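Side-chain contacts in carboxylase (Deinococcus radiodurans, PDB 5H80), which probably catalyses the ATP-dependent carboxylation of biotin, as the biotin carboxylase domain of a single-chain bacterial carboxylase: residues H274-Q277 against A278-T281; G150-R154 against L155-V159; D335-T338 against A339-L343. One frame throughout, in Å; residues are numbered along the deposited sequence.

Contact 1 (H274-Q277 against A278-T281); sequences HLPQ and AVRT
Leu275 and Arg280 both carry CG trans to the backbone N (chi1 -169° and 178°), which brings the leucine against the first turn of the helix that runs from 277 to 293 and the arginine chain back toward the loop, where its guanidinium meets Leu275. The motif is a helix N-terminus with Pro276 at the N-cap. Proline suits the place because its ring fixes phi and, just before the first turn, its missing N-H costs no helix bond. Its carbonyl O takes two bonds, from Val279 N at 2.8 Å and from Arg280 N at 3.0 Å; the second lies in the carbonyl plane and is nearly straight (166°), while the first comes from above that plane. On the apolar side Leu275 CD1 reaches Val279 CG1 at 3.6 Å, the two side chains crossing at about a right angle, and the proline ring lies beside the same valine, CD to CG2 4.0 Å. The other leucine methyl, CD2, sits 3.9 Å from Arg280 CB and covers one face of the guanidinium. Gln277 bends back so that its amide end lies at the edge of that guanidinium, beside the arginine's methylenes. With an alanine here the amide and its methylenes are gone, and the guanidinium edge and the arginine's methylenes would probably be left more open to water. The charge itself is met by Glu254, which forms a salt bridge with Arg280 NE from strand 249-256. Two waters lie in the guanidinium plane and tie the arginine to the loop. One accepts from Leu275 N and from Arg280 NH2, 3.1 Å from the latter; the other accepts from Arg280 NH1 at 2.9 Å and donates to Leu275 O at 2.7 Å.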
loop_
_atom_site.group_PDB
_atom_site.type_symbol
_atom_site.label_atom_id
_atom_site.label_comp_id
_atom_site.label_asym_id
_atom_site.label_seq_id
_atom_site.Cartn_x
_atom_site.Cartn_y
_atom_site.Cartn_z
ATOM N N HIS A 274 -1.629 -7.375 -21.850
ATOM C CA HIS A 274 -1.545 -7.662 -23.285
ATOM C C HIS A 274 -2.913 -7.515 -23.972
ATOM O O HIS A 274 -3.340 -8.456 -24.671
ATOM C CB HIS A 274 -0.948 -9.069 -23.550
ATOM C CG HIS A 274 0.416 -9.238 -23.024
ATOM N ND1 HIS A 274 1.394 -8.297 -23.266
ATOM C CD2 HIS A 274 0.971 -10.160 -22.210
ATOM C CE1 HIS A 274 2.514 -8.666 -22.671
ATOM N NE2 HIS A 274 2.260 -9.743 -21.951
ATOM N N LEU A 275 -3.706 -6.545 -23.520
ATOM C CA LEU A 275 -4.997 -6.245 -24.080
ATOM C C LEU A 275 -4.972 -5.063 -25.015
ATOM O O LEU A 275 -4.724 -3.894 -24.600
ATOM C CB LEU A 275 -5.963 -5.930 -22.959
ATOM C CG LEU A 275 -7.500 -5.830 -23.350
ATOM C CD1 LEU A 275 -8.120 -7.092 -23.962
ATOM C CD2 LEU A 275 -8.379 -5.304 -22.231
ATOM N N PRO A 276 -5.324 -5.277 -26.285
ATOM C CA PRO A 276 -5.294 -4.117 -27.173
ATOM C C PRO A 276 -6.368 -3.065 -26.802
ATOM O O PRO A 276 -7.546 -3.431 -26.411
ATOM C CB PRO A 276 -5.713 -4.691 -28.524
ATOM C CG PRO A 276 -5.300 -6.093 -28.433
ATOM C CD PRO A 276 -5.749 -6.478 -27.019
ATOM N N GLN A 277 -6.001 -1.800 -26.888
ATOM C CA GLN A 277 -6.913 -0.729 -26.545
ATOM C C GLN A 277 -8.284 -0.773 -27.210
ATOM O O GLN A 277 -9.242 -0.408 -26.604
ATOM C CB GLN A 277 -6.341 0.667 -26.762
ATOM C CG GLN A 277 -7.114 1.776 -26.266
ATOM C CD GLN A 277 -7.484 1.711 -24.757
ATOM O OE1 GLN A 277 -8.632 1.830 -24.432
ATOM N NE2 GLN A 277 -6.488 1.635 -23.869
ATOM N N ALA A 278 -8.310 -1.112 -28.491
ATOM C CA ALA A 278 -9.570 -1.228 -29.238
ATOM C C ALA A 278 -10.481 -2.237 -28.479
ATOM O O ALA A 278 -11.726 -1.931 -28.360
ATOM C CB ALA A 278 -9.247 -1.745 -30.643
ATOM N N VAL A 279 -9.952 -3.301 -27.858
ATOM C CA VAL A 279 -10.797 -4.319 -27.189
ATOM C C VAL A 279 -11.228 -3.715 -25.865
ATOM O O VAL A 279 -12.362 -3.899 -25.441
ATOM C CB VAL A 279 -10.066 -5.664 -26.905
ATOM C CG1 VAL A 279 -10.971 -6.704 -26.206
ATOM C CG2 VAL A 279 -9.542 -6.275 -28.248
ATOM N N ARG A 280 -10.246 -3.151 -25.135
ATOM C CA ARG A 280 -10.578 -2.365 -23.948
ATOM C C ARG A 280 -11.715 -1.394 -24.151
ATOM O O ARG A 280 -12.615 -1.430 -23.316
ATOM C CB ARG A 280 -9.326 -1.715 -23.366
ATOM C CG ARG A 280 -9.611 -0.842 -22.152
ATOM C CD ARG A 280 -8.442 -0.257 -21.355
ATOM N NE ARG A 280 -7.537 -1.242 -20.816
ATOM C CZ ARG A 280 -6.378 -1.618 -21.343
ATOM N NH1 ARG A 280 -5.846 -0.992 -22.439
ATOM N NH2 ARG A 280 -5.716 -2.574 -20.801
ATOM N N THR A 281 -11.683 -0.529 -25.183
ATOM C CA THR A 281 -12.625 0.516 -25.297
ATOM C C THR A 281 -13.959 -0.152 -25.647
ATOM O O THR A 281 -14.967 0.362 -25.205
ATOM C CB THR A 281 -12.342 1.702 -26.252
ATOM O OG1 THR A 281 -13.228 1.751 -27.363
ATOM C CG2 THR A 281 -11.087 1.984 -26.422
HETATM O O HOH W 1 -3.151 -4.252 -21.364
HETATM O O HOH W 2 -3.311 -1.831 -23.607
#

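Contact 2 (G150-R154 against L155-V159); sequences GLAQR and LGVPV
Leu155 lies alongside Leu151, one helical turn earlier, both side chains pointing the same way. From the base outward, Leu155 CB rests 3.6 Å from Leu151 O, CG stands slightly farther from that oxygen, and the branch then divides. CD2 passes 3.7 Å from Leu151 O and meets Leu151 CD1 at 4.0 Å, whereas CD1 turns back over the carbonyl carbon of Arg154. The second torsion is almost eclipsed (chi2 12°), which suggests some strain. Beyond these segments the leucine packs on Leu290 of helix 277-293, where an apolar side chain suits, and also touches Glu293. Here helix 145-154 ends in a Schellman motif: Val157 N bonds to Ala152 O at 3.0 Å and Gly156 N to Gln153 O at 3.2 Å, both donors approaching from above the carbonyl plane. Gly156 has positive phi (81°), where a CB would press on the preceding carbonyl, so glycine fits. Past the turn the chain doubles back, and Val159 CG1 lands on Ala152 CB at 3.5 Å. The small alanine allows this close approach, while Val159 CG2 brushes Gln153 near its CG and NE2.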
loop_
_atom_site.group_PDB
_atom_site.type_symbol
_atom_site.label_atom_id
_atom_site.label_comp_id
_atom_site.label_asym_id
_atom_site.label_seq_id
_atom_site.Cartn_x
_atom_site.Cartn_y
_atom_site.Cartn_z
ATOM N N GLY A 150 -31.723 -10.313 -22.440
ATOM C CA GLY A 150 -32.543 -9.532 -23.300
ATOM C C GLY A 150 -32.156 -8.084 -23.370
ATOM O O GLY A 150 -32.152 -7.508 -24.466
ATOM N N LEU A 151 -31.826 -7.519 -22.208
ATOM C CA LEU A 151 -31.219 -6.178 -22.112
ATOM C C LEU A 151 -29.925 -6.080 -22.923
ATOM O O LEU A 151 -29.795 -5.123 -23.723
ATOM C CB LEU A 151 -30.901 -5.794 -20.682
ATOM C CG LEU A 151 -30.390 -4.385 -20.386
ATOM C CD1 LEU A 151 -31.375 -3.285 -20.781
ATOM C CD2 LEU A 151 -30.127 -4.232 -18.910
ATOM N N ALA A 152 -29.053 -7.057 -22.787
ATOM C CA ALA A 152 -27.814 -7.050 -23.569
ATOM C C ALA A 152 -28.158 -7.020 -25.088
ATOM O O ALA A 152 -27.726 -6.152 -25.834
ATOM C CB ALA A 152 -26.965 -8.220 -23.219
ATOM N N GLN A 153 -29.027 -7.946 -25.492
ATOM C CA GLN A 153 -29.439 -8.081 -26.880
ATOM C C GLN A 153 -30.049 -6.820 -27.452
ATOM O O GLN A 153 -29.702 -6.471 -28.555
ATOM C CB GLN A 153 -30.419 -9.205 -27.035
ATOM C CG GLN A 153 -29.780 -10.566 -26.873
ATOM C CD GLN A 153 -30.790 -11.640 -26.896
ATOM O OE1 GLN A 153 -31.896 -11.453 -26.425
ATOM N NE2 GLN A 153 -30.421 -12.771 -27.416
ATOM N N ARG A 154 -30.916 -6.118 -26.707
ATOM C CA ARG A 154 -31.522 -4.855 -27.148
ATOM C C ARG A 154 -30.543 -3.680 -27.301
ATOM O O ARG A 154 -30.684 -2.829 -28.153
ATOM C CB ARG A 154 -32.706 -4.511 -26.195
ATOM C CG ARG A 154 -33.847 -5.534 -26.308
ATOM C CD ARG A 154 -35.136 -5.184 -25.552
ATOM N NE ARG A 154 -35.279 -5.975 -24.315
ATOM C CZ ARG A 154 -34.901 -5.592 -23.091
ATOM N NH1 ARG A 154 -34.375 -4.401 -22.860
ATOM N NH2 ARG A 154 -35.068 -6.414 -22.084
ATOM N N LEU A 155 -29.487 -3.696 -26.518
ATOM C CA LEU A 155 -28.367 -2.759 -26.661
ATOM C C LEU A 155 -27.266 -3.120 -27.638
ATOM O O LEU A 155 -26.270 -2.369 -27.752
ATOM C CB LEU A 155 -27.737 -2.520 -25.221
ATOM C CG LEU A 155 -28.167 -1.386 -24.281
ATOM C CD1 LEU A 155 -29.408 -0.663 -24.665
ATOM C CD2 LEU A 155 -28.189 -1.862 -22.814
ATOM N N GLY A 156 -27.366 -4.235 -28.350
ATOM C CA GLY A 156 -26.282 -4.622 -29.264
ATOM C C GLY A 156 -25.053 -5.314 -28.653
ATOM O O GLY A 156 -24.056 -5.588 -29.354
ATOM N N VAL A 157 -25.140 -5.682 -27.346
ATOM C CA VAL A 157 -24.055 -6.276 -26.609
ATOM C C VAL A 157 -24.143 -7.789 -26.836
ATOM O O VAL A 157 -25.191 -8.432 -26.500
ATOM C CB VAL A 157 -24.087 -5.940 -25.075
ATOM C CG1 VAL A 157 -23.008 -6.712 -24.366
ATOM C CG2 VAL A 157 -23.983 -4.442 -24.795
ATOM N N PRO A 158 -23.056 -8.424 -27.379
ATOM C CA PRO A 158 -23.104 -9.848 -27.650
ATOM C C PRO A 158 -23.195 -10.685 -26.443
ATOM O O PRO A 158 -22.600 -10.313 -25.401
ATOM C CB PRO A 158 -21.803 -10.167 -28.376
ATOM C CG PRO A 158 -21.201 -8.890 -28.695
ATOM C CD PRO A 158 -21.715 -7.897 -27.721
ATOM N N VAL A 159 -24.040 -11.719 -26.567
ATOM C CA VAL A 159 -24.151 -12.795 -25.604
ATOM C C VAL A 159 -23.881 -14.185 -26.210
ATOM O O VAL A 159 -24.017 -14.389 -27.425
ATOM C CB VAL A 159 -25.533 -12.773 -24.877
ATOM C CG1 VAL A 159 -25.875 -11.410 -24.293
ATOM C CG2 VAL A 159 -26.641 -13.140 -25.866
#

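Contact 3 (D335-T338 against A339-L343); sequences DLVT and AQLRL
Val337 and Gln340 run side by side, each with its first torsion near 180° (chi1 -177° for the valine, -173° for the glutamine), which places Val337 CG1 4.0 Å from Gln340 OE1. The glutamine stays extended beyond CG, and its OE1 is satisfied by His108 NE2, so an amide suits this buried position. Leu341 takes the other common helical rotamer, CG opposite its carbonyl carbon. Its side chain therefore folds back over the preceding turn, where CG is 3.4 Å and CD1 3.5 Å from Val337 O, the oxygen that also accepts from Leu341 N. Arg342 starts out in the same way: its CG lies 3.2 Å from Thr338 O, and the chain then bends at chi3 to take its guanidinium to a salt bridge with Glu347. Ala339, with only a methyl, fits between the carbonyls of Asp335 and Leu336, its CB 3.5 Å from Asp335 O. At the start of the helix, Asp335 CG is trans to its backbone N, which swings OD1 over the first turn. OD1 accepts from Thr338 N at 2.9 Å in a nearly straight bond (167°), from Val337 N more weakly, and forms a salt bridge with Arg46 NH2. An aspartate whose carboxylate accepts from N-H groups of the first turn is the classic N-cap, here opening helix 336-344.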
loop_
_atom_site.group_PDB
_atom_site.type_symbol
_atom_site.label_atom_id
_atom_site.label_comp_id
_atom_site.label_asym_id
_atom_site.label_seq_id
_atom_site.Cartn_x
_atom_site.Cartn_y
_atom_site.Cartn_z
ATOM N N ASP A 335 -10.191 4.605 -3.596
ATOM C CA ASP A 335 -10.945 3.829 -2.591
ATOM C C ASP A 335 -12.426 3.579 -3.098
ATOM O O ASP A 335 -13.313 4.543 -3.049
ATOM C CB ASP A 335 -10.976 4.579 -1.318
ATOM C CG ASP A 335 -11.519 3.782 -0.130
ATOM O OD1 ASP A 335 -12.454 2.900 -0.346
ATOM O OD2 ASP A 335 -11.011 3.955 1.023
ATOM N N LEU A 336 -12.618 2.411 -3.630
ATOM C CA LEU A 336 -13.975 1.996 -4.100
ATOM C C LEU A 336 -14.996 1.900 -3.035
ATOM O O LEU A 336 -16.211 2.148 -3.344
ATOM C CB LEU A 336 -13.951 0.740 -4.955
ATOM C CG LEU A 336 -13.294 0.931 -6.354
ATOM C CD1 LEU A 336 -12.896 -0.337 -7.053
ATOM C CD2 LEU A 336 -14.114 1.890 -7.211
ATOM N N VAL A 337 -14.599 1.513 -1.805
ATOM C CA VAL A 337 -15.690 1.231 -0.813
ATOM C C VAL A 337 -16.195 2.531 -0.173
ATOM O O VAL A 337 -17.395 2.750 0.137
ATOM C CB VAL A 337 -15.276 0.161 0.196
ATOM C CG1 VAL A 337 -16.435 -0.188 1.176
ATOM C CG2 VAL A 337 -14.724 -1.090 -0.542
ATOM N N THR A 338 -15.282 3.494 0.181
ATOM C CA THR A 338 -15.808 4.821 0.614
ATOM C C THR A 338 -16.699 5.475 -0.477
ATOM O O THR A 338 -17.773 6.001 -0.174
ATOM C CB THR A 338 -14.652 5.777 0.984
ATOM O OG1 THR A 338 -13.730 5.903 -0.128
ATOM C CG2 THR A 338 -13.991 5.235 2.159
ATOM N N ALA A 339 -16.309 5.340 -1.776
ATOM C CA ALA A 339 -17.080 5.846 -2.951
ATOM C C ALA A 339 -18.487 5.148 -2.970
ATOM O O ALA A 339 -19.517 5.831 -3.039
ATOM C CB ALA A 339 -16.388 5.645 -4.252
ATOM N N GLN A 340 -18.457 3.853 -2.803
ATOM C CA GLN A 340 -19.684 3.053 -2.795
ATOM C C GLN A 340 -20.686 3.516 -1.682
ATOM O O GLN A 340 -21.869 3.830 -2.014
ATOM C CB GLN A 340 -19.362 1.622 -2.606
ATOM C CG GLN A 340 -20.573 0.662 -2.744
ATOM C CD GLN A 340 -20.234 -0.730 -2.261
ATOM O OE1 GLN A 340 -19.319 -0.975 -1.460
ATOM N NE2 GLN A 340 -20.970 -1.724 -2.825
ATOM N N LEU A 341 -20.204 3.707 -0.481
ATOM C CA LEU A 341 -20.948 4.191 0.670
ATOM C C LEU A 341 -21.534 5.594 0.419
ATOM O O LEU A 341 -22.708 5.840 0.691
ATOM C CB LEU A 341 -20.089 4.224 1.911
ATOM C CG LEU A 341 -19.774 2.844 2.579
ATOM C CD1 LEU A 341 -18.500 2.894 3.472
ATOM C CD2 LEU A 341 -21.071 2.467 3.373
ATOM N N ARG A 342 -20.725 6.517 -0.097
ATOM C CA ARG A 342 -21.126 7.851 -0.404
ATOM C C ARG A 342 -22.151 7.906 -1.543
ATOM O O ARG A 342 -23.103 8.743 -1.449
ATOM C CB ARG A 342 -19.961 8.849 -0.600
ATOM C CG ARG A 342 -19.003 8.890 0.620
ATOM C CD ARG A 342 -17.806 9.732 0.268
ATOM N NE ARG A 342 -18.146 11.122 0.049
ATOM C CZ ARG A 342 -17.317 12.147 0.224
ATOM N NH1 ARG A 342 -17.780 13.368 0.067
ATOM N NH2 ARG A 342 -16.009 11.984 0.521
ATOM N N LEU A 343 -21.959 7.094 -2.582
ATOM C CA LEU A 343 -22.932 6.952 -3.644
ATOM C C LEU A 343 -24.268 6.471 -3.074
ATOM O O LEU A 343 -25.300 7.138 -3.367
ATOM C CB LEU A 343 -22.442 6.055 -4.730
ATOM C CG LEU A 343 -21.371 6.758 -5.612
ATOM C CD1 LEU A 343 -20.652 5.642 -6.359
ATOM C CD2 LEU A 343 -21.738 7.942 -6.535
#

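Along the chain the order is contact 2, contact 1, contact 3, all in the ATP-binding domain. Contacts 1 and 2 have centres about 20 Å apart and share helix 277-293: contact 1 forms its beginning, while the turn of contact 2 packs against its later residues. They also touch the two outer strands of one four-stranded antiparallel sheet, 249-256 from contact 1 and 312-318 from contact 2. Contact 3 stands apart, its centre about 27 Å from that of contact 1 and 29 Å from that of contact 2. Packing against helix 42-53 of the biotin carboxylase N-terminal domain, it lies where the two domains meet, whereas contacts 1 and 2 gather around helix 277-293.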